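Local atomic coordinates of ESX secretion system protein EccC (Thermomonospora curvata, PDB entry 4NH0), a protein that forms part of the ESX (type VII) secretion system, which exports proteins including EsxA and EsxB, and is a weak multi-domain ATPase that might act as its translocase subunit. Residues A1017-P1022 / R1068-H1073; N276-P281 / M330-E335; V772-T777 / S806-S811; T685-Q690 / E890-P895; Q735-F740 / L797-H802. All coordinates share one frame; numbering follows the deposited sequence.

Interaction 1. Residues A1017-P1022 / R1068-H1073; sequences ARLPPP and RDIGLH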
# COMPACT_ATOMS: atom_id res chain seq x y z
N ALA A 1017 12.35 69.63 -13.57
CA ALA A 1017 12.30 70.72 -12.60
C ALA A 1017 12.35 70.19 -11.18
O ALA A 1017 12.79 70.88 -10.26
CB ALA A 1017 11.04 71.55 -12.81
N ARG A 1018 11.91 68.95 -11.00
CA ARG A 1018 11.88 68.33 -9.67
C ARG A 1018 13.21 67.66 -9.33
O ARG A 1018 13.37 67.14 -8.22
CB ARG A 1018 10.75 67.31 -9.59
CG ARG A 1018 9.36 67.90 -9.72
CD ARG A 1018 8.30 66.86 -9.42
NE ARG A 1018 6.95 67.41 -9.51
CZ ARG A 1018 5.84 66.73 -9.23
NH1 ARG A 1018 5.93 65.46 -8.84
NH2 ARG A 1018 4.66 67.30 -9.35
N LEU A 1019 14.14 67.67 -10.27
CA LEU A 1019 15.45 67.05 -10.07
C LEU A 1019 16.18 67.68 -8.88
O LEU A 1019 16.18 68.90 -8.72
CB LEU A 1019 16.30 67.16 -11.33
CG LEU A 1019 15.84 66.30 -12.51
CD1 LEU A 1019 16.73 66.52 -13.72
CD2 LEU A 1019 15.81 64.83 -12.12
N PRO A 1020 16.80 66.83 -8.05
CA PRO A 1020 17.44 67.25 -6.80
C PRO A 1020 18.64 68.17 -6.99
O PRO A 1020 19.54 67.85 -7.77
CB PRO A 1020 17.89 65.93 -6.17
CG PRO A 1020 17.09 64.87 -6.86
CD PRO A 1020 16.88 65.38 -8.24
N PRO A 1021 18.64 69.32 -6.30
CA PRO A 1021 19.85 70.15 -6.19
C PRO A 1021 21.00 69.35 -5.58
O PRO A 1021 20.75 68.47 -4.76
CB PRO A 1021 19.40 71.29 -5.26
CG PRO A 1021 17.94 71.39 -5.48
CD PRO A 1021 17.46 69.98 -5.72
N PRO A 1022 22.24 69.66 -5.98
CA PRO A 1022 23.43 68.88 -5.60
C PRO A 1022 23.70 68.82 -4.10
O PRO A 1022 24.21 67.81 -3.62
CB PRO A 1022 24.57 69.63 -6.31
CG PRO A 1022 23.91 70.37 -7.42
CD PRO A 1022 22.57 70.77 -6.89
N ARG A 1068 12.44 58.00 -8.28
CA ARG A 1068 12.11 57.89 -6.86
C ARG A 1068 12.25 59.24 -6.16
O ARG A 1068 11.44 59.58 -5.30
CB ARG A 1068 13.00 56.84 -6.19
CG ARG A 1068 12.53 56.42 -4.81
CD ARG A 1068 13.16 55.10 -4.40
NE ARG A 1068 12.95 54.08 -5.42
CZ ARG A 1068 13.33 52.81 -5.30
NH1 ARG A 1068 13.94 52.40 -4.19
NH2 ARG A 1068 13.09 51.95 -6.28
N ASP A 1069 13.27 59.99 -6.53
CA ASP A 1069 13.50 61.32 -5.96
C ASP A 1069 12.48 62.32 -6.49
O ASP A 1069 12.29 63.39 -5.92
CB ASP A 1069 14.92 61.80 -6.26
CG ASP A 1069 15.97 61.03 -5.48
OD1 ASP A 1069 15.67 60.60 -4.35
OD2 ASP A 1069 17.09 60.86 -6.01
N ILE A 1070 11.83 61.96 -7.59
CA ILE A 1070 10.75 62.77 -8.14
C ILE A 1070 9.44 61.99 -8.04
O ILE A 1070 9.39 60.94 -7.39
CB ILE A 1070 11.03 63.19 -9.60
CG1 ILE A 1070 11.17 61.95 -10.49
CG2 ILE A 1070 12.29 64.03 -9.67
CD1 ILE A 1070 11.65 62.26 -11.89
N GLY A 1071 8.39 62.49 -8.68
CA GLY A 1071 7.09 61.84 -8.58
C GLY A 1071 6.67 61.11 -9.85
O GLY A 1071 5.53 61.23 -10.29
N LEU A 1072 7.60 60.35 -10.42
CA LEU A 1072 7.35 59.67 -11.68
C LEU A 1072 7.04 58.19 -11.49
O LEU A 1072 7.66 57.51 -10.67
CB LEU A 1072 8.55 59.83 -12.61
CG LEU A 1072 8.41 59.29 -14.04
CD1 LEU A 1072 7.20 59.89 -14.73
CD2 LEU A 1072 9.67 59.56 -14.83
N HIS A 1073 6.07 57.69 -12.25
CA HIS A 1073 5.70 56.28 -12.20
C HIS A 1073 5.37 55.76 -13.60
O HIS A 1073 4.62 56.39 -14.34
CB HIS A 1073 4.50 56.06 -11.28
CG HIS A 1073 4.76 56.43 -9.85
ND1 HIS A 1073 5.67 55.77 -9.06
CD2 HIS A 1073 4.22 57.40 -9.07
CE1 HIS A 1073 5.68 56.31 -7.86
NE2 HIS A 1073 4.82 57.31 -7.84
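Arg-1018 lies against Ile-1070 with the root of its side chain and against Gly-1071 with its tip. Its CB meets Ile-1070 CG2 at 3.6 Å, and its own carbonyl O rests on the same methyl. Ile-1070 CG1 sits between the backbone N and the carbonyl carbon (chi1 61°), which leaves CG2 anti to the carbonyl carbon. From CG to NE the arginine is fully extended, and NH1 arrives 3.8 Å from Gly-1071 CA, which lies at the guanidinium edge; a residue without CB suits this spot, since a CB would probably come too close to NH1. The guanidinium finds a polar partner in the carbonyl of Ala-1038, a hydrogen bond from NH2. Farther out, Pro-1020 crosses Asp-1069 at about a right angle, Pro-1020 CG to Asp-1069 CB at 3.8 Å, while Leu-1019 CD2 only grazes Ile-1070 CG2. The contact joins the loop after helix 1001-1017 to the turn leading into strand 1072-1078, a parallel strand of the P-loop NTPase sheet in the third FtsK domain.

Interaction 2. Residues N276-P281 / M330-E335; sequences NRLRVP and MTHSPE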
# COMPACT_ATOMS: atom_id res chain seq x y z
N ASN A 276 -2.66 -54.07 20.96
CA ASN A 276 -3.40 -53.83 19.73
C ASN A 276 -3.53 -52.35 19.37
O ASN A 276 -4.07 -52.00 18.33
CB ASN A 276 -4.80 -54.45 19.83
CG ASN A 276 -4.79 -55.94 19.55
OD1 ASN A 276 -5.09 -56.37 18.44
ND2 ASN A 276 -4.44 -56.72 20.56
N ARG A 277 -3.03 -51.48 20.25
CA ARG A 277 -3.02 -50.05 19.95
C ARG A 277 -2.00 -49.77 18.85
O ARG A 277 -0.86 -50.21 18.92
CB ARG A 277 -2.69 -49.23 21.19
CG ARG A 277 -3.78 -49.26 22.25
CD ARG A 277 -3.55 -48.18 23.30
NE ARG A 277 -4.54 -48.25 24.37
CZ ARG A 277 -4.28 -48.73 25.58
NH1 ARG A 277 -3.06 -49.16 25.88
NH2 ARG A 277 -5.23 -48.76 26.51
N LEU A 278 -2.44 -49.03 17.83
CA LEU A 278 -1.59 -48.67 16.69
C LEU A 278 -0.97 -49.90 16.04
O LEU A 278 0.14 -49.85 15.53
CB LEU A 278 -0.50 -47.69 17.13
CG LEU A 278 -0.79 -46.20 16.95
CD1 LEU A 278 -2.18 -45.83 17.46
CD2 LEU A 278 0.26 -45.37 17.65
N ARG A 279 -1.71 -51.01 16.07
CA ARG A 279 -1.27 -52.25 15.46
C ARG A 279 -2.34 -52.78 14.52
O ARG A 279 -3.41 -53.21 14.95
CB ARG A 279 -0.94 -53.29 16.53
CG ARG A 279 -0.71 -54.69 15.98
CD ARG A 279 -0.46 -55.69 17.10
NE ARG A 279 0.93 -55.68 17.54
CZ ARG A 279 1.82 -56.61 17.21
NH1 ARG A 279 1.47 -57.62 16.43
NH2 ARG A 279 3.07 -56.53 17.65
N VAL A 280 -2.04 -52.75 13.22
CA VAL A 280 -2.99 -53.20 12.21
C VAL A 280 -2.33 -54.16 11.23
O VAL A 280 -1.13 -54.08 10.99
CB VAL A 280 -3.58 -52.00 11.43
CG1 VAL A 280 -4.47 -51.16 12.33
CG2 VAL A 280 -2.46 -51.15 10.84
N PRO A 281 -3.12 -55.09 10.67
CA PRO A 281 -2.60 -56.01 9.65
C PRO A 281 -2.42 -55.31 8.31
O PRO A 281 -3.23 -54.47 7.94
CB PRO A 281 -3.68 -57.08 9.57
CG PRO A 281 -4.93 -56.38 9.95
CD PRO A 281 -4.52 -55.39 11.01
N MET A 330 -9.78 -47.32 10.52
CA MET A 330 -10.90 -48.20 10.83
C MET A 330 -10.75 -48.87 12.19
O MET A 330 -11.64 -49.59 12.64
CB MET A 330 -11.04 -49.28 9.75
CG MET A 330 -11.62 -48.78 8.45
SD MET A 330 -11.80 -50.12 7.25
CE MET A 330 -10.09 -50.49 6.92
N THR A 331 -9.62 -48.63 12.85
CA THR A 331 -9.34 -49.28 14.12
C THR A 331 -9.19 -48.27 15.25
O THR A 331 -9.18 -48.63 16.42
CB THR A 331 -8.06 -50.13 14.04
OG1 THR A 331 -6.98 -49.33 13.55
CG2 THR A 331 -8.27 -51.30 13.09
N HIS A 332 -9.06 -47.00 14.88
CA HIS A 332 -8.89 -45.94 15.87
C HIS A 332 -9.79 -44.75 15.57
O HIS A 332 -10.12 -44.48 14.41
CB HIS A 332 -7.43 -45.48 15.92
CG HIS A 332 -6.46 -46.57 16.22
ND1 HIS A 332 -6.15 -47.57 15.32
CD2 HIS A 332 -5.74 -46.84 17.33
CE1 HIS A 332 -5.28 -48.39 15.86
NE2 HIS A 332 -5.01 -47.97 17.08
N SER A 333 -10.20 -44.04 16.62
CA SER A 333 -11.00 -42.84 16.47
C SER A 333 -10.09 -41.64 16.21
O SER A 333 -8.92 -41.66 16.59
CB SER A 333 -11.85 -42.60 17.72
OG SER A 333 -11.03 -42.29 18.84
N PRO A 334 -10.63 -40.59 15.57
CA PRO A 334 -9.86 -39.35 15.38
C PRO A 334 -9.47 -38.73 16.71
O PRO A 334 -8.57 -37.88 16.77
CB PRO A 334 -10.84 -38.45 14.62
CG PRO A 334 -11.79 -39.39 13.96
CD PRO A 334 -11.94 -40.53 14.92
N GLU A 335 -10.14 -39.16 17.77
CA GLU A 335 -9.88 -38.69 19.12
C GLU A 335 -8.49 -39.12 19.59
O GLU A 335 -7.88 -38.44 20.41
CB GLU A 335 -10.95 -39.22 20.07
CG GLU A 335 -11.06 -38.50 21.39
CD GLU A 335 -12.32 -38.88 22.15
OE1 GLU A 335 -12.19 -39.41 23.28
OE2 GLU A 335 -13.42 -38.64 21.63
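His-332 lays its imidazole against Leu-278, ring NE2 and CD2 facing the leucine CD1, with NE2 to CD1 at 3.6 Å. The leucine belongs to a type II beta turn, Asn-276 to Arg-279, that leads into strand 279-284 of the first FtsK domain's P-loop NTPase fold; the histidine follows helix 317-329, the helix after the Walker A loop. The two side chains cross at about a right angle. Leu-278 N also donates to His-332 NE2 at 2.9 Å, the N-H...acceptor angle being 155° and the donor tilted 22° from the ring plane. NE2 therefore acts as acceptor, a role that suits histidine because the ring can take one backbone N-H and still engage a second partner through ND1. That second nitrogen is 2.6 Å from Thr-331 OG1 in a hydrogen bond whose direction is open, and it also bonds to the carbonyl of Leu-328, so both ends of the ring are tied. Val-280, pointing toward the loop, is buried and also packs on Leu-324, Ala-327 and Leu-328 of helix 317-329, as befits a branched apolar residue on a strand. Its CG1, anti to the carbonyl carbon (chi1 -68°), meets Thr-331 CG2 at 3.9 Å.

Interaction 3. Residues V772-T777 / S806-S811; sequences VDNWLT and SSNKWS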
# COMPACT_ATOMS: atom_id res chain seq x y z
N VAL A 772 0.11 9.94 -2.51
CA VAL A 772 0.84 10.03 -3.76
C VAL A 772 1.13 8.63 -4.28
O VAL A 772 1.75 7.82 -3.60
CB VAL A 772 2.16 10.81 -3.59
CG1 VAL A 772 2.93 10.84 -4.90
CG2 VAL A 772 1.89 12.22 -3.10
N ASP A 773 0.67 8.35 -5.50
CA ASP A 773 0.75 7.00 -6.04
C ASP A 773 2.16 6.64 -6.51
O ASP A 773 2.66 5.55 -6.22
CB ASP A 773 -0.24 6.84 -7.19
CG ASP A 773 -0.69 5.40 -7.38
OD1 ASP A 773 0.01 4.49 -6.91
OD2 ASP A 773 -1.76 5.19 -7.99
N ASN A 774 2.81 7.54 -7.24
CA ASN A 774 4.18 7.31 -7.69
C ASN A 774 5.07 8.47 -7.31
O ASN A 774 5.11 9.50 -7.99
CB ASN A 774 4.21 7.10 -9.20
CG ASN A 774 5.51 6.49 -9.69
OD1 ASN A 774 6.56 6.66 -9.08
ND2 ASN A 774 5.43 5.78 -10.82
N TRP A 775 5.80 8.30 -6.21
CA TRP A 775 6.66 9.35 -5.68
C TRP A 775 7.74 9.76 -6.67
O TRP A 775 8.15 10.92 -6.70
CB TRP A 775 7.30 8.88 -4.37
CG TRP A 775 8.16 9.92 -3.74
CD1 TRP A 775 9.52 10.00 -3.79
CD2 TRP A 775 7.73 11.04 -2.95
NE1 TRP A 775 9.96 11.10 -3.09
CE2 TRP A 775 8.88 11.75 -2.56
CE3 TRP A 775 6.48 11.50 -2.54
CZ2 TRP A 775 8.81 12.90 -1.78
CZ3 TRP A 775 6.42 12.64 -1.77
CH2 TRP A 775 7.58 13.33 -1.40
N LEU A 776 8.20 8.80 -7.47
CA LEU A 776 9.22 9.08 -8.47
C LEU A 776 8.72 10.09 -9.49
O LEU A 776 9.42 11.04 -9.84
CB LEU A 776 9.64 7.78 -9.18
CG LEU A 776 10.73 7.92 -10.24
CD1 LEU A 776 12.01 8.46 -9.62
CD2 LEU A 776 10.97 6.59 -10.93
N THR A 777 7.49 9.88 -9.96
CA THR A 777 6.86 10.79 -10.92
C THR A 777 6.76 12.20 -10.34
O THR A 777 6.91 13.19 -11.05
CB THR A 777 5.46 10.30 -11.31
OG1 THR A 777 5.54 8.97 -11.84
CG2 THR A 777 4.84 11.21 -12.37
N SER A 806 3.78 6.21 -2.22
CA SER A 806 4.12 4.96 -2.88
C SER A 806 5.07 5.19 -4.04
O SER A 806 5.02 6.22 -4.71
CB SER A 806 2.86 4.24 -3.36
OG SER A 806 3.20 3.10 -4.13
N SER A 807 5.95 4.22 -4.27
CA SER A 807 6.90 4.28 -5.37
C SER A 807 7.35 2.88 -5.77
O SER A 807 6.85 1.89 -5.23
CB SER A 807 8.11 5.13 -4.99
OG SER A 807 9.02 5.24 -6.06
N ASN A 808 8.29 2.80 -6.71
CA ASN A 808 8.79 1.51 -7.16
C ASN A 808 9.83 0.93 -6.21
O ASN A 808 9.69 -0.19 -5.72
CB ASN A 808 9.37 1.63 -8.57
CG ASN A 808 8.32 1.95 -9.61
OD1 ASN A 808 7.66 1.06 -10.14
ND2 ASN A 808 8.17 3.24 -9.92
N LYS A 809 10.88 1.71 -5.95
CA LYS A 809 11.95 1.27 -5.07
C LYS A 809 12.06 2.19 -3.86
O LYS A 809 11.75 3.38 -3.95
CB LYS A 809 13.28 1.24 -5.82
CG LYS A 809 13.15 0.91 -7.30
CD LYS A 809 14.48 1.09 -8.02
CE LYS A 809 14.34 0.82 -9.51
NZ LYS A 809 15.63 1.04 -10.23
N TRP A 810 12.51 1.65 -2.73
CA TRP A 810 12.73 2.45 -1.54
C TRP A 810 13.79 3.51 -1.81
O TRP A 810 13.77 4.59 -1.22
CB TRP A 810 13.15 1.58 -0.36
CG TRP A 810 12.07 0.68 0.16
CD1 TRP A 810 12.08 -0.69 0.17
CD2 TRP A 810 10.83 1.07 0.75
NE1 TRP A 810 10.92 -1.17 0.72
CE2 TRP A 810 10.14 -0.11 1.09
CE3 TRP A 810 10.23 2.30 1.02
CZ2 TRP A 810 8.88 -0.09 1.68
CZ3 TRP A 810 8.98 2.32 1.61
CH2 TRP A 810 8.32 1.13 1.94
N SER A 811 14.71 3.20 -2.71
CA SER A 811 15.79 4.11 -3.07
C SER A 811 15.26 5.35 -3.80
O SER A 811 15.97 6.35 -3.93
CB SER A 811 16.83 3.40 -3.93
OG SER A 811 16.23 2.82 -5.08
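Two backbone hydrogen bonds tie Val-772 and Trp-775 to Ser-806: Ser-806 N donates to Val-772 O at 2.9 Å, and Trp-775 N donates to Ser-806 O at 2.7 Å. The second is the straighter, 155° at the hydrogen. Asn-774 CA also lies 3.3 Å from Ser-806 O, a CA-H...O contact beside the stronger N-H bond. Asparagine suits the N-cap of helix 775-781, for its OD1 accepts weak bonds from Leu-776 N and Thr-777 N; chi1 -164° sets CG anti to the backbone N, and the turn about chi2 brings OD1 to the two N-H groups. The amide also comes near that of Asn-808, ND2 to ND2 at 3.8 Å, their planes 64° apart. Outward, Trp-775 CB packs on Ser-807 CB at 3.9 Å, where a small serine allows close approach, while the indole leads away to Phe-813 and Ile-789. Asp-773 turns toward helix 669-683, its side chain about 4 Å from the bound magnesium, and Ser-806 touches Lys-669, which binds ATP. These are the carboxyl-terminal ends of two parallel neighbouring strands, 767-772 and 801-807, beside the Walker A loop, the usual nucleotide-site edge of a P-loop NTPase, here in the second FtsK domain.

Interaction 4. Residues T685-Q690 / E890-P895; sequences TPQEVQ and EAWHGP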
# COMPACT_ATOMS: atom_id res chain seq x y z
N THR A 685 -15.79 8.15 9.80
CA THR A 685 -16.71 9.03 9.09
C THR A 685 -15.91 10.10 8.34
O THR A 685 -14.79 10.41 8.73
CB THR A 685 -17.71 9.70 10.06
OG1 THR A 685 -17.02 10.66 10.87
CG2 THR A 685 -18.37 8.66 10.94
N PRO A 686 -16.48 10.65 7.26
CA PRO A 686 -15.80 11.69 6.47
C PRO A 686 -15.41 12.92 7.28
O PRO A 686 -14.60 13.72 6.81
CB PRO A 686 -16.85 12.05 5.41
CG PRO A 686 -17.65 10.81 5.25
CD PRO A 686 -17.73 10.21 6.62
N GLN A 687 -15.97 13.08 8.47
CA GLN A 687 -15.60 14.17 9.36
C GLN A 687 -14.41 13.79 10.23
O GLN A 687 -13.82 14.64 10.90
CB GLN A 687 -16.78 14.58 10.24
CG GLN A 687 -17.87 15.34 9.51
CD GLN A 687 -18.95 15.85 10.45
OE1 GLN A 687 -19.17 17.05 10.57
NE2 GLN A 687 -19.62 14.92 11.13
N GLU A 688 -14.06 12.51 10.22
CA GLU A 688 -12.95 12.02 11.03
C GLU A 688 -11.69 11.85 10.19
O GLU A 688 -10.58 12.03 10.69
CB GLU A 688 -13.32 10.69 11.69
CG GLU A 688 -14.37 10.82 12.78
CD GLU A 688 -14.81 9.48 13.34
OE1 GLU A 688 -15.05 9.39 14.56
OE2 GLU A 688 -14.91 8.51 12.55
N VAL A 689 -11.86 11.51 8.92
CA VAL A 689 -10.74 11.37 8.00
C VAL A 689 -11.02 12.03 6.66
O VAL A 689 -12.17 12.09 6.21
CB VAL A 689 -10.38 9.89 7.76
CG1 VAL A 689 -9.83 9.25 9.03
CG2 VAL A 689 -11.58 9.12 7.24
N GLN A 690 -9.98 12.54 6.02
CA GLN A 690 -10.09 13.11 4.68
C GLN A 690 -8.91 12.67 3.82
O GLN A 690 -7.80 12.51 4.32
CB GLN A 690 -10.16 14.64 4.73
CG GLN A 690 -11.42 15.19 5.36
CD GLN A 690 -11.33 15.30 6.86
OE1 GLN A 690 -10.28 15.64 7.41
NE2 GLN A 690 -12.43 15.02 7.55
N GLU A 890 -24.06 6.66 0.02
CA GLU A 890 -25.50 6.71 0.26
C GLU A 890 -25.85 6.46 1.72
O GLU A 890 -26.96 6.72 2.15
CB GLU A 890 -26.21 5.68 -0.63
CG GLU A 890 -26.17 6.02 -2.11
CD GLU A 890 -26.83 4.96 -2.97
OE1 GLU A 890 -27.22 3.90 -2.42
OE2 GLU A 890 -26.97 5.18 -4.19
N ALA A 891 -24.88 5.94 2.48
CA ALA A 891 -25.09 5.68 3.90
C ALA A 891 -24.72 6.90 4.73
O ALA A 891 -25.08 6.99 5.91
CB ALA A 891 -24.28 4.48 4.34
N TRP A 892 -24.02 7.84 4.12
CA TRP A 892 -23.60 9.06 4.81
C TRP A 892 -24.43 10.26 4.37
O TRP A 892 -24.42 10.63 3.20
CB TRP A 892 -22.12 9.33 4.57
CG TRP A 892 -21.65 10.61 5.18
CD1 TRP A 892 -21.42 11.79 4.53
CD2 TRP A 892 -21.37 10.85 6.56
NE1 TRP A 892 -21.01 12.75 5.43
CE2 TRP A 892 -20.97 12.20 6.68
CE3 TRP A 892 -21.42 10.06 7.71
CZ2 TRP A 892 -20.62 12.76 7.90
CZ3 TRP A 892 -21.07 10.62 8.92
CH2 TRP A 892 -20.68 11.96 9.01
N HIS A 893 -25.13 10.86 5.32
CA HIS A 893 -26.00 12.00 5.03
C HIS A 893 -25.57 13.23 5.81
O HIS A 893 -26.37 13.85 6.51
CB HIS A 893 -27.45 11.66 5.34
CG HIS A 893 -27.92 10.39 4.70
ND1 HIS A 893 -28.35 10.34 3.39
CD2 HIS A 893 -28.03 9.13 5.18
CE1 HIS A 893 -28.71 9.10 3.09
NE2 HIS A 893 -28.52 8.35 4.16
N GLY A 894 -24.29 13.59 5.70
CA GLY A 894 -23.76 14.75 6.38
C GLY A 894 -22.74 15.48 5.53
O GLY A 894 -22.65 15.24 4.33
N PRO A 895 -21.97 16.38 6.15
CA PRO A 895 -20.94 17.14 5.43
C PRO A 895 -19.84 16.24 4.89
O PRO A 895 -19.32 15.40 5.63
CB PRO A 895 -20.40 18.09 6.51
CG PRO A 895 -20.71 17.43 7.80
CD PRO A 895 -22.01 16.72 7.58
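Trp-892 reaches from its CB to Pro-686; chi1 176° puts CG anti to the backbone N, and from there the ring reaches the 685-690 turn. CG and CD1 each lie 4.0 Å from Pro-686 CG. Deeper in, CD2 and CE2 lie beneath Pro-686 CD, which stands over the centre of the six-membered ring, 3.7 Å from the centroid and 11° off the normal: a CH-pi contact that suits a rigid proline. On the opposite face Gly-894 N sits toward the rim. NE1 donates to Pro-895 O at 3.1 Å, the donor lying above the carbonyl plane, and this bond closes the chain round the ring. Farther along, CZ3 meets Thr-685 CB at 3.7 Å, and CH2 has Gln-687 NE2 at its edge, 3.8 Å away. That glutamine, extended beyond CG, also meets Pro-895 CG with its amide. The tryptophan sets the segment that follows helix 877-891 against the turn linking helix 669-683 to strand 689-694, whose Pro-686 also rests on Pro-708 and His-709.

Interaction 5. Residues Q735-F740 / L797-H802; sequences QREQEF and LGYGIH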
# COMPACT_ATOMS: atom_id res chain seq x y z
N GLN A 735 -1.88 26.40 9.99
CA GLN A 735 -3.02 26.85 10.78
C GLN A 735 -3.10 26.09 12.10
O GLN A 735 -3.27 26.69 13.16
CB GLN A 735 -4.32 26.69 10.00
CG GLN A 735 -5.57 27.01 10.80
CD GLN A 735 -6.84 26.84 9.99
OE1 GLN A 735 -6.81 26.80 8.76
NE2 GLN A 735 -7.97 26.74 10.68
N ARG A 736 -2.97 24.77 12.02
CA ARG A 736 -3.01 23.94 13.21
C ARG A 736 -1.77 24.12 14.08
O ARG A 736 -1.81 23.88 15.28
CB ARG A 736 -3.16 22.47 12.83
CG ARG A 736 -4.54 22.11 12.30
CD ARG A 736 -4.67 20.62 12.06
NE ARG A 736 -6.06 20.24 11.80
CZ ARG A 736 -6.46 18.99 11.57
NH1 ARG A 736 -5.58 18.00 11.57
NH2 ARG A 736 -7.74 18.74 11.35
N GLU A 737 -0.67 24.54 13.46
CA GLU A 737 0.56 24.79 14.19
C GLU A 737 0.38 25.94 15.18
O GLU A 737 0.94 25.92 16.27
CB GLU A 737 1.71 25.11 13.23
CG GLU A 737 2.46 23.89 12.71
CD GLU A 737 3.62 24.27 11.82
OE1 GLU A 737 3.67 25.43 11.36
OE2 GLU A 737 4.49 23.40 11.57
N GLN A 738 -0.41 26.93 14.78
CA GLN A 738 -0.63 28.10 15.61
C GLN A 738 -1.84 27.93 16.52
O GLN A 738 -1.78 28.22 17.71
CB GLN A 738 -0.79 29.35 14.74
CG GLN A 738 0.45 29.72 13.96
CD GLN A 738 1.63 30.03 14.86
OE1 GLN A 738 1.47 30.52 15.98
NE2 GLN A 738 2.83 29.74 14.38
N GLU A 739 -2.94 27.45 15.95
CA GLU A 739 -4.20 27.35 16.68
C GLU A 739 -4.14 26.38 17.85
O GLU A 739 -4.70 26.66 18.91
CB GLU A 739 -5.33 26.96 15.73
CG GLU A 739 -5.75 28.08 14.78
CD GLU A 739 -6.99 27.74 13.98
OE1 GLU A 739 -7.46 28.60 13.21
OE2 GLU A 739 -7.50 26.60 14.12
N PHE A 740 -3.47 25.25 17.67
CA PHE A 740 -3.39 24.24 18.73
C PHE A 740 -2.74 24.79 20.00
O PHE A 740 -3.07 24.36 21.10
CB PHE A 740 -2.62 23.01 18.26
CG PHE A 740 -3.45 22.02 17.50
CD1 PHE A 740 -4.63 22.40 16.89
CD2 PHE A 740 -3.07 20.69 17.43
CE1 PHE A 740 -5.40 21.48 16.20
CE2 PHE A 740 -3.84 19.77 16.74
CZ PHE A 740 -5.00 20.17 16.13
N LEU A 797 2.35 14.66 11.71
CA LEU A 797 1.72 13.64 12.54
C LEU A 797 1.23 14.19 13.87
O LEU A 797 0.20 13.75 14.39
CB LEU A 797 2.69 12.48 12.79
CG LEU A 797 2.87 11.52 11.62
CD1 LEU A 797 3.76 10.36 12.00
CD2 LEU A 797 1.51 11.04 11.14
N GLY A 798 1.95 15.16 14.41
CA GLY A 798 1.57 15.78 15.67
C GLY A 798 0.35 16.66 15.52
O GLY A 798 -0.27 17.05 16.50
N TYR A 799 0.01 16.98 14.27
CA TYR A 799 -1.12 17.86 13.99
C TYR A 799 -2.15 17.18 13.09
O TYR A 799 -3.00 17.84 12.50
CB TYR A 799 -0.64 19.16 13.35
CG TYR A 799 0.23 19.99 14.28
CD1 TYR A 799 -0.33 20.64 15.37
CD2 TYR A 799 1.59 20.11 14.06
CE1 TYR A 799 0.46 21.39 16.22
CE2 TYR A 799 2.38 20.87 14.91
CZ TYR A 799 1.80 21.51 15.98
OH TYR A 799 2.58 22.26 16.83
N GLY A 800 -2.07 15.86 13.00
CA GLY A 800 -3.07 15.09 12.28
C GLY A 800 -2.96 15.11 10.77
O GLY A 800 -3.93 14.86 10.06
N ILE A 801 -1.77 15.42 10.26
CA ILE A 801 -1.52 15.36 8.83
C ILE A 801 -0.66 14.15 8.51
O ILE A 801 0.48 14.05 8.96
CB ILE A 801 -0.84 16.64 8.30
CG1 ILE A 801 -1.84 17.79 8.20
CG2 ILE A 801 -0.24 16.39 6.93
CD1 ILE A 801 -2.09 18.52 9.49
N HIS A 802 -1.21 13.22 7.73
CA HIS A 802 -0.50 12.01 7.36
C HIS A 802 -0.13 12.02 5.89
O HIS A 802 -0.88 12.55 5.06
CB HIS A 802 -1.34 10.77 7.67
CG HIS A 802 -1.93 10.75 9.04
ND1 HIS A 802 -1.47 9.91 10.03
CD2 HIS A 802 -2.95 11.45 9.59
CE1 HIS A 802 -2.18 10.10 11.13
NE2 HIS A 802 -3.08 11.03 10.89
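Arg-736 and Tyr-799 mark the closest backbone approach, CA to CA 6.4 Å, between helix 719-742 and the turn entering strand 801-807. The helix covers the start of this central strand in the second FtsK domain's P-loop NTPase fold. Gly-800 has positive phi (78°), a conformation easy for glycine, and a CB there would probably come too close to Arg-736 NH1. The arginine runs extended from CG to NE and donates from NH1 to Tyr-799 O at 2.7 Å (N-H...acceptor angle 153°), the oxygen lying in the guanidinium plane. A long side chain with several donors suits this buried place: NE forms a salt bridge with Asp-763 and NH2 bonds to the carbonyl of Gly-766. Tyr-799 crosses Glu-737 at about a right angle. Glu-737 CA stands over one face of the tyrosine ring, 4.2 Å from the centroid and offset toward the rim, and Glu-737 CG meets Tyr-799 CE2 at 3.7 Å, while the carboxylate forms a salt bridge with Arg-795. Phe-740 and Tyr-799 slide past each other in opposite directions, their ring centroids 5.5 Å apart. At the tyrosine ring's edge, in its plane, Phe-740 CD2 comes within 3.4 Å of Tyr-799 CD1.

Interactions 3, 4 and 5 reach the sheet of the second FtsK domain, whereas interactions 1 and 2 belong to the third and first, their centres about 117 Å apart on opposite sides of the chain's centre. Strand 801-807 serves both interaction 5, at its start, and interaction 3, at its end beside the bound nucleotide; both are nested within the loop closed by interaction 4. Interaction 3 is the buried one and is dominated by backbone bonds; the others are partly buried. Interactions 1 and 4 have no hydrogen bond between their segments and depend on aliphatic or proline-indole contact, while interactions 2 and 5 each pair one side-chain-to-backbone bond with side-chain van der Waals contact.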